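PDB 1IQ0: arginyl-trna synthetase from Thermus thermophilus, which probably catalyses the ATP-dependent attachment of L-arginine to tRNA(Arg), releasing AMP and diphosphate. Local coordinates for residues A[145-151]-A[234-240]; A[213-217]-A[239-245]; A[318-322]-A[332-336]; A[112-116]-A[155-159]. One frame throughout, in Å; residues are numbered along the deposited sequence.

Contacts 1, 2 and 4 lie in the class I catalytic domain, and contacts 1 and 3 share one mixed sheet. Contact 1 pairs the parallel strands 141-149 and 236-239. Contact 3 is the hairpin 320-323/333-335, whose strand 333-335 continues the sheet beside 236-239; the centres of contacts 1 and 3 are about 9 Å apart. Contact 2 shares Trp239 and Glu240 with contact 1, about 10 Å away centre to centre, and joins the end of strand 236-239 to helix 213-229. Contact 4 sits about 12 Å from contact 2, again between centres. Along the chain contact 4 closes before contact 2 opens, contact 3 comes last, and segments of contact 1 alternate with those of contacts 2 and 4, tying distant pieces of sequence together.

Contact 1: residues A[145-151]-A[234-240]; sequences VLNYIDD and YDLLVWE
Tyr148 holds its ring carbon CG opposite the backbone N (chi1 167°), and Glu240, also extended at chi1, bends at chi2 (60°); together these torsions bring the phenol to the carboxylate. Glu240 OE1, which lies at the ring edge near its plane, accepts a very short hydrogen bond of 2.5 Å from Tyr148 OH. Ring and carboxylate planes stand nearly perpendicular. The other carboxylate oxygen, OE2, forms a salt bridge with Lys304.

Between these side chains and Val145, strands 145-149 and 236-239 run parallel. Asn147 N bonds to Leu236 O and Ile149 N to Val238 O, while Val238 N and Glu240 N return to Asn147 O and Ile149 O. At the other end Val145 O accepts from both Asp235 N and Leu236 N, 3.0 Å each, and Val145 N donates to Asp235 OD1 at 2.8 Å through the anti lone pair of that oxygen.

On the face of Leu146, Tyr148 and Val238, Leu146 CD1 touches Val238 CG2 at 3.8 Å. On the opposite face Ile149 CG2 sits over the six-membered ring of Trp239, a CH-pi contact 4.0 Å from its centroid. Asp151 OD1 meets the edge of that indole at Trp239 CE3, 3.5 Å, and is held by Ser241 OG.

The helical connection between the strands makes a beta-alpha-beta crossover, part of the class I Rossmann-type core. Helix 301-312 packs on Leu146 and Val238, helix 213-229 packs on Asn147, Tyr234 and Trp239, and strands 104-108 and 333-335 flank the pair.

Contact 2: residues A[213-217]-A[239-245]; sequences REEVN and WESDIVR
Asp242 OD1 faces two partners: Ser335 OG of the neighbouring hairpin, hydrogen-bonded to it, and Arg213 NH2, whose salt bridge to Asp242 OD1 is modelled at a doubtful 2.5 Å. Asp242, Arg213 and Arg245 form a salt-bridge network linking the first turns of helix 213-229 to helix 240-245, for which Trp239 is the N-cap residue. The second carboxylate oxygen, Asp242 OD2, offers its anti lone pair to Arg245 NH1 at 2.5 Å, close to the guanidinium plane. One carboxylate thus joins two arginines, and its negative charge probably offsets their closeness.

Arg213 reaches this site over the indole of Trp239. Its chain is extended at chi1 and chi2 and turns at chi3 (-88°), which lays the guanidinium flat on the ring: the planes differ by 10° and the centres are 4.2 Å apart. This is a stacked cation-pi contact, with CZ over the five-membered ring. Farther back, Arg213 CG rests 3.6 Å from Trp239 CZ3, and Val216 CG1 meets the same ring atom at 4.0 Å. A water donates to Ser241 OG at 2.6 Å and, as modelled, also accepts from Arg213 NH2. At the indole edge Asn217 ND2, which is hydrogen-bonded to Tyr324 OH, lies 3.3 Å from Trp239 CH2.

Contact 3: residues A[318-322]-A[332-336]; sequences GLRFR and LRTSA
Arg322 and Thr334 form an antiparallel hydrogen-bonded pair, with Thr334 N to Arg322 O at 2.9 Å and Arg322 N to Thr334 O at 3.1 Å. A third backbone bond joins Ala336 N to Arg320 O, 2.9 Å. Phe321 and Ser335 make the non-hydrogen-bonded pair between them, where Ser335 CA approaches Arg320 O at 3.0 Å in a CA-H...O contact. This is a beta hairpin, strands 320-323 and 333-335, near one margin of the catalytic-domain sheet.

Outside the backbone, Ser335 CA lies over one face of the Phe321 ring, toward its rim. Arg333 turns at chi3 (73°), which folds its guanidinium back across the strand until one face covers Phe321 CB, with Arg333 CZ 3.4 Å from that carbon. The same guanidinium also makes a cation-pi contact with Tyr342. Arg322 CD packs against Ala336 CB at 3.4 Å. Ser335 OG is hydrogen-bonded to Asp242 OD1 and Trp239 N, tying the hairpin to the start of helix 240-245. Main-chain bonds therefore set the pairing; Arg322 adds its CG and CD and Arg333 its guanidinium face, while the polar ends of Arg320 and Arg322 turn to Gly339 O and, weakly, Glu338 O.

Contact 4: residues A[112-116]-A[155-159]; sequences VNPNK and QAAET
Asn115 overlaps Thr159 through its CB, which lies 3.3 Å from the methyl Thr159 CG2, and the two side chains cross at about a right angle. Thr159 CG2 is also only 2.9 Å from Asn115 O, closer than an ordinary van der Waals contact. Asn115 CB also rests 3.7 Å from Ala156 CA. A chi1 of 69° sets Asn115 CG between its backbone N and carbonyl carbon, and the amide then runs alongside Gln155; Asn115 ND2 makes a weak hydrogen bond to Gln155 O, 3.2 Å. Asn115 ND2 also donates to a water at 2.7 Å, which in turn donates to Gln155 OE1 at 2.5 Å, so the two amides, their planes nearly perpendicular, are bridged. Tyr184 OH is a further partner of Gln155 OE1.

Segment 112-116 opens the 'HIGH' region, the class I signature that in this family takes part in ATP binding, and here its loop is laid against helix 154-165. Pro114 centres an inverse gamma turn and packs on Val216 of helix 213-229. On the flank of the loop Asn113 ND2 comes within 3.5 Å of Gln155 CG, with the two amide planes at 45°. A second water weakly links Asn113 OD1 to Ala156 N.

Contact 1: residues A[145-151]-A[234-240]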
# COMPACT_ATOMS: atom_id res chain seq x y z
N VAL A 145 -5.71 -8.40 -5.80
CA VAL A 145 -6.39 -7.17 -5.39
C VAL A 145 -7.88 -7.26 -5.70
O VAL A 145 -8.29 -7.51 -6.84
CB VAL A 145 -5.77 -5.95 -6.11
CG1 VAL A 145 -6.61 -4.70 -5.86
CG2 VAL A 145 -4.35 -5.73 -5.61
N LEU A 146 -8.70 -7.07 -4.67
CA LEU A 146 -10.14 -7.14 -4.83
C LEU A 146 -10.78 -5.78 -4.60
O LEU A 146 -10.38 -5.04 -3.71
CB LEU A 146 -10.71 -8.15 -3.82
CG LEU A 146 -12.23 -8.39 -3.76
CD1 LEU A 146 -12.49 -9.72 -3.08
CD2 LEU A 146 -12.93 -7.25 -3.01
N ASN A 147 -11.77 -5.46 -5.43
CA ASN A 147 -12.51 -4.20 -5.31
C ASN A 147 -13.98 -4.59 -5.07
O ASN A 147 -14.61 -5.19 -5.93
CB ASN A 147 -12.36 -3.37 -6.59
CG ASN A 147 -12.97 -1.98 -6.46
OD1 ASN A 147 -12.79 -1.13 -7.35
ND2 ASN A 147 -13.68 -1.73 -5.37
N TYR A 148 -14.50 -4.27 -3.88
CA TYR A 148 -15.87 -4.60 -3.51
C TYR A 148 -16.85 -3.56 -4.02
O TYR A 148 -16.70 -2.37 -3.73
CB TYR A 148 -15.99 -4.71 -1.98
CG TYR A 148 -17.41 -4.74 -1.46
CD1 TYR A 148 -18.27 -5.80 -1.75
CD2 TYR A 148 -17.90 -3.68 -0.68
CE1 TYR A 148 -19.59 -5.82 -1.29
CE2 TYR A 148 -19.22 -3.69 -0.22
CZ TYR A 148 -20.06 -4.76 -0.53
OH TYR A 148 -21.34 -4.78 -0.05
N ILE A 149 -17.86 -4.00 -4.76
CA ILE A 149 -18.85 -3.10 -5.34
C ILE A 149 -20.21 -3.25 -4.64
O ILE A 149 -20.90 -4.25 -4.82
CB ILE A 149 -19.02 -3.37 -6.86
CG1 ILE A 149 -17.65 -3.51 -7.54
CG2 ILE A 149 -19.81 -2.24 -7.52
CD1 ILE A 149 -16.76 -2.26 -7.46
N ASP A 150 -20.59 -2.26 -3.84
CA ASP A 150 -21.86 -2.30 -3.12
C ASP A 150 -22.96 -1.80 -4.06
O ASP A 150 -23.43 -0.67 -3.96
CB ASP A 150 -21.78 -1.40 -1.87
CG ASP A 150 -23.00 -1.56 -0.95
OD1 ASP A 150 -23.95 -2.25 -1.34
OD2 ASP A 150 -23.01 -0.98 0.16
N ASP A 151 -23.38 -2.65 -4.99
CA ASP A 151 -24.39 -2.26 -5.96
C ASP A 151 -25.83 -2.27 -5.47
O ASP A 151 -26.73 -1.95 -6.23
CB ASP A 151 -24.28 -3.13 -7.21
CG ASP A 151 -24.56 -4.58 -6.93
OD1 ASP A 151 -25.17 -5.25 -7.79
OD2 ASP A 151 -24.16 -5.06 -5.85
N TYR A 234 -6.20 -3.96 -10.41
CA TYR A 234 -7.22 -4.81 -9.80
C TYR A 234 -7.32 -6.16 -10.48
O TYR A 234 -7.21 -6.27 -11.70
CB TYR A 234 -8.61 -4.15 -9.87
CG TYR A 234 -8.68 -2.77 -9.27
CD1 TYR A 234 -8.37 -1.65 -10.04
CD2 TYR A 234 -9.03 -2.58 -7.93
CE1 TYR A 234 -8.41 -0.37 -9.50
CE2 TYR A 234 -9.06 -1.30 -7.37
CZ TYR A 234 -8.75 -0.21 -8.16
OH TYR A 234 -8.76 1.05 -7.62
N ASP A 235 -7.54 -7.20 -9.68
CA ASP A 235 -7.69 -8.55 -10.22
C ASP A 235 -9.15 -8.98 -10.18
O ASP A 235 -9.66 -9.57 -11.14
CB ASP A 235 -6.87 -9.55 -9.41
CG ASP A 235 -5.38 -9.28 -9.48
OD1 ASP A 235 -4.82 -8.81 -8.47
OD2 ASP A 235 -4.79 -9.53 -10.55
N LEU A 236 -9.83 -8.68 -9.08
CA LEU A 236 -11.21 -9.10 -8.92
C LEU A 236 -12.18 -8.00 -8.51
O LEU A 236 -11.83 -7.04 -7.83
CB LEU A 236 -11.30 -10.19 -7.85
CG LEU A 236 -10.41 -11.43 -7.98
CD1 LEU A 236 -10.23 -12.06 -6.60
CD2 LEU A 236 -11.03 -12.41 -8.97
N LEU A 237 -13.42 -8.18 -8.93
CA LEU A 237 -14.51 -7.29 -8.58
C LEU A 237 -15.52 -8.23 -7.94
O LEU A 237 -15.77 -9.31 -8.46
CB LEU A 237 -15.14 -6.68 -9.84
CG LEU A 237 -14.95 -5.20 -10.17
CD1 LEU A 237 -13.52 -4.77 -10.04
CD2 LEU A 237 -15.48 -4.96 -11.57
N VAL A 238 -16.07 -7.85 -6.80
CA VAL A 238 -17.09 -8.66 -6.15
C VAL A 238 -18.27 -7.74 -5.88
O VAL A 238 -18.14 -6.73 -5.19
CB VAL A 238 -16.60 -9.29 -4.83
CG1 VAL A 238 -17.78 -9.90 -4.10
CG2 VAL A 238 -15.58 -10.38 -5.11
N TRP A 239 -19.42 -8.11 -6.44
CA TRP A 239 -20.65 -7.33 -6.29
C TRP A 239 -21.53 -7.84 -5.15
O TRP A 239 -21.73 -9.05 -4.98
CB TRP A 239 -21.44 -7.35 -7.62
CG TRP A 239 -20.70 -6.75 -8.79
CD1 TRP A 239 -19.50 -7.17 -9.31
CD2 TRP A 239 -21.08 -5.60 -9.56
NE1 TRP A 239 -19.11 -6.35 -10.34
CE2 TRP A 239 -20.06 -5.38 -10.52
CE3 TRP A 239 -22.18 -4.73 -9.53
CZ2 TRP A 239 -20.10 -4.32 -11.44
CZ3 TRP A 239 -22.23 -3.67 -10.45
CH2 TRP A 239 -21.19 -3.48 -11.39
N GLU A 240 -22.07 -6.91 -4.37
CA GLU A 240 -22.96 -7.26 -3.27
C GLU A 240 -24.11 -8.15 -3.74
O GLU A 240 -24.45 -9.13 -3.07
CB GLU A 240 -23.50 -5.98 -2.62
CG GLU A 240 -24.49 -6.22 -1.47
CD GLU A 240 -23.88 -7.01 -0.33
OE1 GLU A 240 -22.68 -6.84 -0.03
OE2 GLU A 240 -24.61 -7.80 0.29

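Contact 2: residues A[213-217]-A[239-245]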
# COMPACT_ATOMS: atom_id res chain seq x y z
N ARG A 213 -28.55 -3.47 -11.94
CA ARG A 213 -27.11 -3.61 -12.01
C ARG A 213 -26.47 -2.84 -13.17
O ARG A 213 -25.44 -2.19 -12.99
CB ARG A 213 -26.67 -5.07 -12.09
CG ARG A 213 -25.15 -5.16 -11.92
CD ARG A 213 -24.50 -6.42 -12.46
NE ARG A 213 -24.48 -7.49 -11.48
CZ ARG A 213 -23.43 -8.27 -11.25
NH1 ARG A 213 -22.30 -8.10 -11.93
NH2 ARG A 213 -23.51 -9.23 -10.35
N GLU A 214 -27.07 -2.92 -14.36
CA GLU A 214 -26.51 -2.22 -15.52
C GLU A 214 -26.41 -0.73 -15.26
O GLU A 214 -25.41 -0.10 -15.60
CB GLU A 214 -27.34 -2.49 -16.77
CG GLU A 214 -27.44 -3.96 -17.12
CD GLU A 214 -26.10 -4.67 -17.02
OE1 GLU A 214 -25.17 -4.28 -17.76
OE2 GLU A 214 -25.98 -5.60 -16.20
N GLU A 215 -27.45 -0.16 -14.65
CA GLU A 215 -27.44 1.26 -14.35
C GLU A 215 -26.28 1.60 -13.41
O GLU A 215 -25.64 2.64 -13.55
CB GLU A 215 -28.77 1.68 -13.71
CG GLU A 215 -29.93 1.81 -14.70
CD GLU A 215 -30.60 0.48 -15.04
OE1 GLU A 215 -30.05 -0.59 -14.70
OE2 GLU A 215 -31.68 0.51 -15.65
N VAL A 216 -26.01 0.72 -12.44
CA VAL A 216 -24.92 0.93 -11.50
C VAL A 216 -23.58 0.77 -12.23
O VAL A 216 -22.65 1.56 -12.03
CB VAL A 216 -24.97 -0.09 -10.34
CG1 VAL A 216 -23.67 -0.03 -9.52
CG2 VAL A 216 -26.17 0.19 -9.44
N ASN A 217 -23.50 -0.25 -13.07
CA ASN A 217 -22.28 -0.53 -13.82
C ASN A 217 -21.82 0.68 -14.64
O ASN A 217 -20.62 0.90 -14.79
CB ASN A 217 -22.49 -1.73 -14.74
CG ASN A 217 -21.18 -2.28 -15.28
OD1 ASN A 217 -21.01 -2.44 -16.49
ND2 ASN A 217 -20.26 -2.58 -14.38
N TRP A 239 -19.42 -8.11 -6.44
CA TRP A 239 -20.65 -7.33 -6.29
C TRP A 239 -21.53 -7.84 -5.15
O TRP A 239 -21.73 -9.05 -4.98
CB TRP A 239 -21.44 -7.35 -7.62
CG TRP A 239 -20.70 -6.75 -8.79
CD1 TRP A 239 -19.50 -7.17 -9.31
CD2 TRP A 239 -21.08 -5.60 -9.56
NE1 TRP A 239 -19.11 -6.35 -10.34
CE2 TRP A 239 -20.06 -5.38 -10.52
CE3 TRP A 239 -22.18 -4.73 -9.53
CZ2 TRP A 239 -20.10 -4.32 -11.44
CZ3 TRP A 239 -22.23 -3.67 -10.45
CH2 TRP A 239 -21.19 -3.48 -11.39
N GLU A 240 -22.07 -6.91 -4.37
CA GLU A 240 -22.96 -7.26 -3.27
C GLU A 240 -24.11 -8.15 -3.74
O GLU A 240 -24.45 -9.13 -3.07
CB GLU A 240 -23.50 -5.98 -2.62
CG GLU A 240 -24.49 -6.22 -1.47
CD GLU A 240 -23.88 -7.01 -0.33
OE1 GLU A 240 -22.68 -6.84 -0.03
OE2 GLU A 240 -24.61 -7.80 0.29
N SER A 241 -24.72 -7.83 -4.88
CA SER A 241 -25.83 -8.65 -5.39
C SER A 241 -25.40 -10.09 -5.66
O SER A 241 -26.20 -11.01 -5.53
CB SER A 241 -26.46 -8.03 -6.64
OG SER A 241 -25.52 -7.83 -7.68
N ASP A 242 -24.14 -10.29 -6.06
CA ASP A 242 -23.65 -11.65 -6.30
C ASP A 242 -23.39 -12.33 -4.94
O ASP A 242 -23.56 -13.54 -4.80
CB ASP A 242 -22.36 -11.63 -7.12
CG ASP A 242 -22.60 -11.24 -8.57
OD1 ASP A 242 -21.77 -10.51 -9.15
OD2 ASP A 242 -23.63 -11.68 -9.12
N ILE A 243 -22.98 -11.54 -3.95
CA ILE A 243 -22.75 -12.08 -2.61
C ILE A 243 -24.08 -12.60 -2.05
O ILE A 243 -24.12 -13.62 -1.36
CB ILE A 243 -22.15 -11.00 -1.66
CG1 ILE A 243 -20.66 -10.81 -1.97
CG2 ILE A 243 -22.37 -11.39 -0.20
CD1 ILE A 243 -19.95 -9.78 -1.07
N VAL A 244 -25.16 -11.89 -2.35
CA VAL A 244 -26.49 -12.29 -1.90
C VAL A 244 -26.92 -13.59 -2.59
O VAL A 244 -27.38 -14.53 -1.94
CB VAL A 244 -27.54 -11.17 -2.18
CG1 VAL A 244 -28.98 -11.69 -1.93
CG2 VAL A 244 -27.27 -9.97 -1.27
N ARG A 245 -26.75 -13.65 -3.91
CA ARG A 245 -27.11 -14.84 -4.67
C ARG A 245 -26.32 -16.06 -4.21
O ARG A 245 -26.84 -17.18 -4.19
CB ARG A 245 -26.88 -14.62 -6.18
CG ARG A 245 -27.49 -15.72 -7.07
CD ARG A 245 -27.24 -15.51 -8.57
NE ARG A 245 -27.36 -14.10 -8.95
CZ ARG A 245 -26.36 -13.22 -8.91
NH1 ARG A 245 -25.14 -13.62 -8.52
NH2 ARG A 245 -26.56 -11.95 -9.25
O HOH W 1 -26.31 -9.33 -9.71

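Contact 3: residues A[318-322]-A[332-336]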
# COMPACT_ATOMS: atom_id res chain seq x y z
N GLY A 318 -19.50 -20.06 -3.18
CA GLY A 318 -20.75 -19.62 -3.77
C GLY A 318 -20.59 -18.60 -4.88
O GLY A 318 -21.41 -18.55 -5.81
N LEU A 319 -19.54 -17.78 -4.80
CA LEU A 319 -19.28 -16.75 -5.80
C LEU A 319 -18.72 -17.35 -7.10
O LEU A 319 -17.88 -18.26 -7.07
CB LEU A 319 -18.29 -15.73 -5.21
CG LEU A 319 -18.75 -14.31 -4.82
CD1 LEU A 319 -20.24 -14.24 -4.60
CD2 LEU A 319 -17.99 -13.87 -3.56
N ARG A 320 -19.20 -16.83 -8.23
CA ARG A 320 -18.78 -17.27 -9.56
C ARG A 320 -18.23 -16.08 -10.32
O ARG A 320 -18.73 -14.96 -10.18
CB ARG A 320 -19.97 -17.86 -10.33
CG ARG A 320 -20.46 -19.17 -9.77
CD ARG A 320 -21.71 -19.67 -10.48
NE ARG A 320 -22.10 -20.98 -9.97
CZ ARG A 320 -21.43 -22.11 -10.22
NH1 ARG A 320 -20.34 -22.09 -10.98
NH2 ARG A 320 -21.84 -23.25 -9.68
N PHE A 321 -17.21 -16.32 -11.13
CA PHE A 321 -16.54 -15.26 -11.88
C PHE A 321 -16.44 -15.43 -13.39
O PHE A 321 -16.50 -16.55 -13.91
CB PHE A 321 -15.14 -15.05 -11.32
CG PHE A 321 -15.12 -14.59 -9.90
CD1 PHE A 321 -15.39 -15.47 -8.87
CD2 PHE A 321 -14.89 -13.25 -9.60
CE1 PHE A 321 -15.44 -15.02 -7.55
CE2 PHE A 321 -14.94 -12.79 -8.29
CZ PHE A 321 -15.22 -13.68 -7.27
N ARG A 322 -16.26 -14.31 -14.08
CA ARG A 322 -16.12 -14.27 -15.54
C ARG A 322 -15.36 -12.98 -15.87
O ARG A 322 -15.13 -12.15 -14.99
CB ARG A 322 -17.50 -14.25 -16.21
CG ARG A 322 -18.32 -13.01 -15.91
CD ARG A 322 -19.75 -13.10 -16.42
NE ARG A 322 -19.82 -13.14 -17.88
CZ ARG A 322 -20.01 -14.25 -18.59
NH1 ARG A 322 -20.15 -15.42 -17.98
NH2 ARG A 322 -20.05 -14.18 -19.92
N LEU A 332 -9.04 -8.20 -15.70
CA LEU A 332 -9.94 -8.06 -14.56
C LEU A 332 -11.13 -9.02 -14.63
O LEU A 332 -11.77 -9.16 -15.67
CB LEU A 332 -10.42 -6.61 -14.46
CG LEU A 332 -11.38 -6.23 -13.33
CD1 LEU A 332 -10.78 -6.61 -11.98
CD2 LEU A 332 -11.66 -4.73 -13.40
N ARG A 333 -11.42 -9.70 -13.51
CA ARG A 333 -12.54 -10.63 -13.45
C ARG A 333 -13.57 -10.15 -12.42
O ARG A 333 -13.21 -9.60 -11.37
CB ARG A 333 -12.06 -12.05 -13.09
CG ARG A 333 -11.39 -12.83 -14.23
CD ARG A 333 -10.83 -14.18 -13.74
NE ARG A 333 -11.84 -15.20 -13.46
CZ ARG A 333 -11.96 -15.86 -12.30
NH1 ARG A 333 -11.15 -15.61 -11.28
NH2 ARG A 333 -12.89 -16.81 -12.17
N THR A 334 -14.84 -10.37 -12.71
CA THR A 334 -15.91 -9.93 -11.82
C THR A 334 -16.81 -11.08 -11.40
O THR A 334 -16.96 -12.06 -12.12
CB THR A 334 -16.82 -8.88 -12.52
OG1 THR A 334 -17.85 -8.45 -11.63
CG2 THR A 334 -17.48 -9.49 -13.76
N SER A 335 -17.41 -10.95 -10.21
CA SER A 335 -18.37 -11.96 -9.78
C SER A 335 -19.55 -11.70 -10.71
O SER A 335 -19.72 -10.58 -11.21
CB SER A 335 -18.79 -11.72 -8.33
OG SER A 335 -19.33 -10.42 -8.17
N ALA A 336 -20.36 -12.72 -10.95
CA ALA A 336 -21.52 -12.59 -11.83
C ALA A 336 -22.48 -13.76 -11.63
O ALA A 336 -22.16 -14.75 -10.98
CB ALA A 336 -21.05 -12.53 -13.29

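Contact 4: residues A[112-116]-A[155-159]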
# COMPACT_ATOMS: atom_id res chain seq x y z
N VAL A 112 -15.51 1.89 -3.34
CA VAL A 112 -16.34 3.05 -3.00
C VAL A 112 -17.76 2.84 -3.49
O VAL A 112 -18.00 2.04 -4.39
CB VAL A 112 -15.78 4.34 -3.65
CG1 VAL A 112 -14.34 4.57 -3.20
CG2 VAL A 112 -15.85 4.22 -5.16
N ASN A 113 -18.70 3.56 -2.89
CA ASN A 113 -20.08 3.46 -3.33
C ASN A 113 -20.10 3.84 -4.80
O ASN A 113 -19.56 4.87 -5.19
CB ASN A 113 -20.98 4.39 -2.51
CG ASN A 113 -21.27 3.85 -1.13
OD1 ASN A 113 -21.55 2.67 -0.97
ND2 ASN A 113 -21.20 4.72 -0.12
N PRO A 114 -20.70 2.98 -5.65
CA PRO A 114 -20.76 3.28 -7.08
C PRO A 114 -21.93 4.20 -7.42
O PRO A 114 -22.80 3.83 -8.20
CB PRO A 114 -20.90 1.90 -7.71
CG PRO A 114 -21.76 1.17 -6.69
CD PRO A 114 -21.16 1.61 -5.36
N ASN A 115 -21.94 5.39 -6.84
CA ASN A 115 -23.05 6.32 -7.04
C ASN A 115 -22.66 7.74 -7.47
O ASN A 115 -23.54 8.57 -7.70
CB ASN A 115 -23.87 6.38 -5.75
CG ASN A 115 -23.13 7.07 -4.63
OD1 ASN A 115 -21.92 6.89 -4.47
ND2 ASN A 115 -23.85 7.86 -3.84
N LYS A 116 -21.37 8.01 -7.58
CA LYS A 116 -20.87 9.34 -7.99
C LYS A 116 -19.35 9.31 -8.11
O LYS A 116 -18.71 8.32 -7.77
CB LYS A 116 -21.31 10.41 -6.98
CG LYS A 116 -20.74 10.26 -5.57
CD LYS A 116 -21.47 11.20 -4.61
CE LYS A 116 -20.61 11.62 -3.42
NZ LYS A 116 -20.19 10.48 -2.58
N GLN A 155 -26.94 4.38 -1.07
CA GLN A 155 -26.28 5.48 -1.78
C GLN A 155 -26.48 5.35 -3.29
O GLN A 155 -26.70 6.36 -3.97
CB GLN A 155 -24.79 5.53 -1.43
CG GLN A 155 -24.54 5.90 0.03
CD GLN A 155 -25.33 7.13 0.46
OE1 GLN A 155 -25.13 8.23 -0.06
NE2 GLN A 155 -26.24 6.94 1.42
N ALA A 156 -26.40 4.13 -3.80
CA ALA A 156 -26.60 3.91 -5.23
C ALA A 156 -28.09 4.10 -5.56
O ALA A 156 -28.44 4.58 -6.64
CB ALA A 156 -26.17 2.50 -5.61
N ALA A 157 -28.95 3.72 -4.63
CA ALA A 157 -30.38 3.88 -4.86
C ALA A 157 -30.72 5.37 -4.95
O ALA A 157 -31.51 5.77 -5.80
CB ALA A 157 -31.19 3.23 -3.73
N GLU A 158 -30.12 6.17 -4.09
CA GLU A 158 -30.41 7.60 -4.11
C GLU A 158 -30.03 8.27 -5.42
O GLU A 158 -30.79 9.11 -5.91
CB GLU A 158 -29.73 8.32 -2.95
CG GLU A 158 -30.22 7.88 -1.60
CD GLU A 158 -29.81 8.82 -0.49
OE1 GLU A 158 -28.65 9.27 -0.48
OE2 GLU A 158 -30.66 9.11 0.37
N THR A 159 -28.88 7.92 -5.99
CA THR A 159 -28.51 8.58 -7.24
C THR A 159 -29.38 8.10 -8.39
O THR A 159 -29.80 8.90 -9.21
CB THR A 159 -27.01 8.38 -7.60
OG1 THR A 159 -26.79 7.04 -8.05
CG2 THR A 159 -26.14 8.65 -6.41
O HOH W 2 -24.21 1.95 -2.82
O HOH W 3 -23.04 8.63 -1.35